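Local coordinates for aminoglycoside phosphotransferase (Mycobacterium smegmatis, PDB 6EF6), which phosphorylates (S)-1-amino-2-propanol, as the kinase associated with the aminoacetone utilization microcompartment, at residues A[270-274]-A[310-314]; A[262-268]-A[285-289]. All blocks are in the same frame, centred on the assembly; numbering follows the deposited sequence.

How the interactions relate
Both interactions are largely buried and both concern the short helix 263-268 and what follows it. Interaction 1 ties the loop after that helix to helix 303-320 through arginines, a carboxylate and a hydroxyl, with exposed His274 at its margin. Interaction 2 sets the helix itself against helix 278-290, mainly through aromatic rings, with Ala268 and one bridging water. The chemistry follows position: Arg310 and Ser270 lie on the ligand side, Arg311, Glu273 and His274 face helix 325-347, and the side chain of Ala268 is about 12 Å from the bound (2R)-1-methoxypropan-2-amine. The two meet where Tyr263 OH probably hydrogen-bonds Arg310 NH1, 3.0 Å away.

Interaction 1: A[270-274]-A[310-314]; sequences SFIEH and RRLLL
Arg311 and Glu273 form the salt bridge of this contact through one bond, NH1 to OE1 at 2.8 Å. It is bent and meets the anti side of the carboxylate, tilted from its plane; the 78° between carboxylate and guanidinium planes is consistent with this single-point grip. Arg311 CG lies anti to the backbone N (chi1 -171°) and the chain bends at chi2, bringing the guanidinium to Glu273 and His274. Glu273 OE1 also receives Tyr334 OH, while OE2 takes a weak bond from Phe271 N; thus both oxygens of a buried carboxylate are engaged.

Uncharged acceptors, His274 probably among them, complete the polar set. The same Arg311 NH1 donates almost straight to His274 ND1, 2.9 Å away, close to the guanidinium plane but tilted from the imidazole plane. Ser338 OG and Tyr334 O hold NE and NH2, fixing the rotation of the group from the helix 325-347 side. Arg310 grips Ser270 side-on: NE at 2.9 Å and NH2 at 3.0 Å both reach OG, nearly in the guanidinium plane. Ser270 OG is itself bonded to Thr267 O.

The apolar share belongs to Leu314. Its CD1 sits 3.9 Å from the centroid of the Phe271 ring, only 4° off the normal, a CH-pi contact, and CD2 touches Phe271 CZ at 3.8 Å. That second methyl also lies over the face of the Arg310 guanidinium.

Arg310 in addition salt-bridges Asp231, a sodium ligand, and touches the bound (2R)-1-methoxypropan-2-amine. Ser270 of the loop thereby acts as second shell to an arginine of the ligand pocket, in the helical lobe of a kinase-like phosphotransferase fold.

Interaction 2: A[262-268]-A[285-289]; sequences FYDFGTA and WVAGY
Phe265 sets its CD1 close onto the indole, 3.4 Å from Trp285 CD2 and over the centre of the bicyclic face. The ring pair is edge-to-face, with planes 63° apart, and the contact continues along the side chain: Phe265 CB lies 3.9 Å from the centroid of the six-membered ring, a CH-pi contact over the same indole. Trp285 reaches across because its CG is anti to the backbone N (chi1 -169°), which carries the indole toward helix 263-268. Ala268 CB closes in beside the pyrrole part, 3.8 Å from Trp285 NE1.

The indole N-H is satisfied by a water lying in the ring plane, 2.8 Å from NE1, and that water donates onward to Asp264 O in a longer bond. Asp264 O also accepts from Ala268 N and from Thr267 OG1, the latter at 2.7 Å. Although residues 264-266 read Asp-Phe-Gly, they are probably not the kinase metal-binding motif: Asp252, which binds the sodium together with Asp231, is the likelier counterpart of the metal-binding aspartate. Asp264 OD1 and Thr267 OG1 instead bond the backbone nitrogens of Ala230 and Leu232 on either side of Asp231, much as an aspartate of helix F holds the catalytic loop in protein kinases.

At the first residue of segment 262-268, Phe262 and Trp285 meet edge to edge, CD1 to CH2 at 4.0 Å. The Phe262 ring then leans over the rim of one Tyr289 face, planes 52° apart, with Phe262 CE1 3.5 Å from Tyr289 CZ. Arg293 and His158 hold the hydroxyl of Tyr289, and Phe306 and Leu295 also pack on Phe262.

Interaction 1: A[270-274]-A[310-314]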
loop_
_atom_site.group_PDB
_atom_site.type_symbol
_atom_site.label_atom_id
_atom_site.label_comp_id
_atom_site.label_asym_id
_atom_site.label_seq_id
_atom_site.Cartn_x
_atom_site.Cartn_y
_atom_site.Cartn_z
ATOM N N SER A 270 -4.485 -3.651 7.203
ATOM C CA SER A 270 -3.678 -4.759 6.687
ATOM C C SER A 270 -3.122 -5.575 7.829
ATOM O O SER A 270 -2.443 -5.040 8.732
ATOM C CB SER A 270 -2.492 -4.246 5.880
ATOM O OG SER A 270 -2.892 -3.608 4.681
ATOM N N PHE A 271 -3.348 -6.893 7.755
ATOM C CA PHE A 271 -2.822 -7.903 8.696
ATOM C C PHE A 271 -3.509 -7.931 10.069
ATOM O O PHE A 271 -3.255 -8.858 10.857
ATOM C CB PHE A 271 -1.304 -7.823 8.889
ATOM C CG PHE A 271 -0.543 -8.057 7.628
ATOM C CD1 PHE A 271 -0.531 -9.292 7.008
ATOM C CD2 PHE A 271 0.124 -6.997 7.002
ATOM C CE1 PHE A 271 0.170 -9.524 5.825
ATOM C CE2 PHE A 271 0.819 -7.231 5.813
ATOM C CZ PHE A 271 0.823 -8.452 5.234
ATOM N N ILE A 272 -4.373 -6.972 10.343
ATOM C CA ILE A 272 -5.035 -6.783 11.623
ATOM C C ILE A 272 -6.558 -6.782 11.460
ATOM O O ILE A 272 -7.275 -6.322 12.349
ATOM C CB ILE A 272 -4.498 -5.553 12.410
ATOM C CG1 ILE A 272 -4.658 -4.249 11.623
ATOM C CG2 ILE A 272 -3.064 -5.752 12.807
ATOM C CD1 ILE A 272 -4.237 -2.983 12.429
ATOM N N GLU A 273 -7.037 -7.314 10.328
ATOM C CA GLU A 273 -8.455 -7.287 9.977
ATOM C C GLU A 273 -9.312 -8.036 10.974
ATOM O O GLU A 273 -10.511 -7.775 11.079
ATOM C CB GLU A 273 -8.676 -7.848 8.556
ATOM C CG GLU A 273 -7.827 -7.193 7.472
ATOM C CD GLU A 273 -6.437 -7.782 7.215
ATOM O OE1 GLU A 273 -5.994 -8.652 8.015
ATOM O OE2 GLU A 273 -5.814 -7.345 6.258
ATOM N N HIS A 274 -8.753 -9.046 11.642
ATOM C CA HIS A 274 -9.443 -9.921 12.586
ATOM C C HIS A 274 -9.469 -9.370 14.007
ATOM O O HIS A 274 -10.015 -10.002 14.918
ATOM C CB HIS A 274 -8.722 -11.287 12.551
ATOM C CG HIS A 274 -7.272 -11.163 12.947
ATOM N ND1 HIS A 274 -6.299 -10.581 12.145
ATOM C CD2 HIS A 274 -6.666 -11.427 14.133
ATOM C CE1 HIS A 274 -5.151 -10.563 12.796
ATOM N NE2 HIS A 274 -5.350 -11.055 14.011
ATOM N N ARG A 310 -9.010 -7.023 0.970
ATOM C CA ARG A 310 -7.603 -6.929 1.411
ATOM C C ARG A 310 -7.148 -8.220 2.098
ATOM O O ARG A 310 -6.016 -8.662 1.893
ATOM C CB ARG A 310 -7.435 -5.721 2.357
ATOM C CG ARG A 310 -6.037 -5.506 2.837
ATOM C CD ARG A 310 -5.080 -5.208 1.680
ATOM N NE ARG A 310 -3.817 -4.627 2.142
ATOM C CZ ARG A 310 -2.830 -4.172 1.405
ATOM N NH1 ARG A 310 -2.907 -4.318 0.071
ATOM N NH2 ARG A 310 -1.733 -3.632 1.946
ATOM N N ARG A 311 -8.010 -8.785 2.947
ATOM C CA ARG A 311 -7.674 -10.020 3.640
ATOM C C ARG A 311 -7.308 -11.132 2.674
ATOM O O ARG A 311 -6.309 -11.819 2.859
ATOM C CB ARG A 311 -8.844 -10.457 4.482
ATOM C CG ARG A 311 -8.544 -11.626 5.431
ATOM C CD ARG A 311 -7.688 -11.186 6.629
ATOM N NE ARG A 311 -7.379 -12.307 7.515
ATOM C CZ ARG A 311 -6.937 -12.212 8.762
ATOM N NH1 ARG A 311 -6.795 -11.004 9.299
ATOM N NH2 ARG A 311 -6.704 -13.277 9.470
ATOM N N LEU A 312 -8.115 -11.344 1.617
ATOM C CA LEU A 312 -7.820 -12.405 0.654
ATOM C C LEU A 312 -6.538 -12.108 -0.084
ATOM O O LEU A 312 -5.761 -13.004 -0.362
ATOM C CB LEU A 312 -8.983 -12.611 -0.317
ATOM C CG LEU A 312 -10.267 -13.167 0.277
ATOM C CD1 LEU A 312 -11.342 -13.263 -0.851
ATOM C CD2 LEU A 312 -9.996 -14.520 0.861
ATOM N N LEU A 313 -6.348 -10.840 -0.482
ATOM C CA LEU A 313 -5.115 -10.467 -1.132
ATOM C C LEU A 313 -3.888 -10.761 -0.290
ATOM O O LEU A 313 -2.863 -11.202 -0.807
ATOM C CB LEU A 313 -5.141 -9.017 -1.573
ATOM C CG LEU A 313 -5.877 -8.730 -2.853
ATOM C CD1 LEU A 313 -6.234 -7.254 -2.936
ATOM C CD2 LEU A 313 -5.088 -9.183 -4.105
ATOM N N LEU A 314 -3.942 -10.397 0.996
ATOM C CA LEU A 314 -2.806 -10.644 1.877
ATOM C C LEU A 314 -2.601 -12.113 2.180
ATOM O O LEU A 314 -1.468 -12.545 2.385
ATOM C CB LEU A 314 -2.931 -9.810 3.158
ATOM C CG LEU A 314 -2.833 -8.298 2.944
ATOM C CD1 LEU A 314 -3.036 -7.606 4.284
ATOM C CD2 LEU A 314 -1.528 -7.899 2.311
#

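Interaction 2: A[262-268]-A[285-289]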
loop_
_atom_site.group_PDB
_atom_site.type_symbol
_atom_site.label_atom_id
_atom_site.label_comp_id
_atom_site.label_asym_id
_atom_site.label_seq_id
_atom_site.Cartn_x
_atom_site.Cartn_y
_atom_site.Cartn_z
ATOM N N PHE A 262 -12.470 3.101 -1.792
ATOM C CA PHE A 262 -12.577 2.566 -0.438
ATOM C C PHE A 262 -11.814 1.276 -0.204
ATOM O O PHE A 262 -11.695 0.834 0.951
ATOM C CB PHE A 262 -14.026 2.644 0.046
ATOM C CG PHE A 262 -14.444 4.074 0.192
ATOM C CD1 PHE A 262 -13.907 4.808 1.250
ATOM C CD2 PHE A 262 -15.244 4.727 -0.697
ATOM C CE1 PHE A 262 -14.188 6.146 1.391
ATOM C CE2 PHE A 262 -15.499 6.078 -0.566
ATOM C CZ PHE A 262 -14.980 6.766 0.474
ATOM N N TYR A 263 -11.200 0.691 -1.240
ATOM C CA TYR A 263 -10.204 -0.331 -0.968
ATOM C C TYR A 263 -9.084 0.224 -0.107
ATOM O O TYR A 263 -8.491 -0.517 0.664
ATOM C CB TYR A 263 -9.689 -0.884 -2.308
ATOM C CG TYR A 263 -8.511 -1.831 -2.177
ATOM C CD1 TYR A 263 -8.592 -3.036 -1.476
ATOM C CD2 TYR A 263 -7.296 -1.515 -2.731
ATOM C CE1 TYR A 263 -7.512 -3.866 -1.331
ATOM C CE2 TYR A 263 -6.182 -2.368 -2.609
ATOM C CZ TYR A 263 -6.317 -3.528 -1.900
ATOM O OH TYR A 263 -5.232 -4.359 -1.772
ATOM N N ASP A 264 -8.784 1.527 -0.191
ATOM C CA ASP A 264 -7.768 2.088 0.696
ATOM C C ASP A 264 -8.099 1.863 2.178
ATOM O O ASP A 264 -7.168 1.691 3.009
ATOM C CB ASP A 264 -7.579 3.582 0.421
ATOM C CG ASP A 264 -6.727 3.885 -0.777
ATOM O OD1 ASP A 264 -5.826 3.107 -1.143
ATOM O OD2 ASP A 264 -6.949 4.990 -1.347
ATOM N N PHE A 265 -9.396 1.798 2.546
ATOM C CA PHE A 265 -9.713 1.465 3.936
ATOM C C PHE A 265 -9.311 0.028 4.290
ATOM O O PHE A 265 -8.791 -0.258 5.387
ATOM C CB PHE A 265 -11.201 1.669 4.319
ATOM C CG PHE A 265 -11.463 1.206 5.709
ATOM C CD1 PHE A 265 -10.894 1.884 6.780
ATOM C CD2 PHE A 265 -12.257 0.085 5.940
ATOM C CE1 PHE A 265 -11.044 1.424 8.072
ATOM C CE2 PHE A 265 -12.446 -0.373 7.248
ATOM C CZ PHE A 265 -11.866 0.313 8.316
ATOM N N GLY A 266 -9.564 -0.930 3.395
ATOM C CA GLY A 266 -9.053 -2.272 3.652
ATOM C C GLY A 266 -7.568 -2.279 3.888
ATOM O O GLY A 266 -7.073 -2.977 4.780
ATOM N N THR A 267 -6.819 -1.466 3.140
ATOM C CA THR A 267 -5.384 -1.460 3.346
ATOM C C THR A 267 -5.008 -0.876 4.721
ATOM O O THR A 267 -3.980 -1.252 5.262
ATOM C CB THR A 267 -4.618 -0.760 2.214
ATOM O OG1 THR A 267 -4.719 0.668 2.294
ATOM C CG2 THR A 267 -5.023 -1.266 0.839
ATOM N N ALA A 268 -5.806 0.050 5.270
ATOM C CA ALA A 268 -5.561 0.630 6.586
ATOM C C ALA A 268 -5.473 -0.433 7.670
ATOM O O ALA A 268 -4.794 -0.217 8.678
ATOM C CB ALA A 268 -6.689 1.598 6.897
ATOM N N TRP A 285 -11.605 6.098 11.580
ATOM C CA TRP A 285 -11.171 6.391 10.213
ATOM C C TRP A 285 -12.235 7.153 9.445
ATOM O O TRP A 285 -11.929 8.121 8.771
ATOM C CB TRP A 285 -10.854 5.054 9.527
ATOM C CG TRP A 285 -10.154 5.084 8.200
ATOM C CD1 TRP A 285 -8.792 4.920 7.985
ATOM C CD2 TRP A 285 -10.753 5.287 6.918
ATOM N NE1 TRP A 285 -8.523 4.955 6.621
ATOM C CE2 TRP A 285 -9.701 5.180 5.949
ATOM C CE3 TRP A 285 -12.071 5.470 6.468
ATOM C CZ2 TRP A 285 -9.941 5.254 4.584
ATOM C CZ3 TRP A 285 -12.299 5.558 5.088
ATOM C CH2 TRP A 285 -11.242 5.446 4.179
ATOM N N VAL A 286 -13.477 6.712 9.549
ATOM C CA VAL A 286 -14.577 7.390 8.865
ATOM C C VAL A 286 -14.763 8.829 9.338
ATOM O O VAL A 286 -15.042 9.733 8.545
ATOM C CB VAL A 286 -15.856 6.560 9.017
ATOM C CG1 VAL A 286 -17.082 7.380 8.629
ATOM C CG2 VAL A 286 -15.755 5.271 8.175
ATOM N N ALA A 287 -14.656 9.078 10.659
ATOM C CA ALA A 287 -14.760 10.442 11.169
ATOM C C ALA A 287 -13.674 11.334 10.585
ATOM O O ALA A 287 -13.922 12.484 10.198
ATOM C CB ALA A 287 -14.663 10.443 12.699
ATOM N N GLY A 288 -12.455 10.796 10.460
ATOM C CA GLY A 288 -11.368 11.572 9.859
ATOM C C GLY A 288 -11.590 11.812 8.374
ATOM O O GLY A 288 -11.449 12.938 7.876
ATOM N N TYR A 289 -12.011 10.772 7.662
ATOM C CA TYR A 289 -12.286 10.882 6.230
ATOM C C TYR A 289 -13.329 11.943 5.955
ATOM O O TYR A 289 -13.117 12.869 5.133
ATOM C CB TYR A 289 -12.740 9.520 5.701
ATOM C CG TYR A 289 -12.762 9.455 4.195
ATOM C CD1 TYR A 289 -13.764 10.019 3.472
ATOM C CD2 TYR A 289 -11.765 8.804 3.506
ATOM C CE1 TYR A 289 -13.806 9.954 2.072
ATOM C CE2 TYR A 289 -11.772 8.761 2.117
ATOM C CZ TYR A 289 -12.786 9.340 1.436
ATOM O OH TYR A 289 -12.856 9.314 0.033
HETATM O O HOH W 1 -6.477 4.406 4.723
#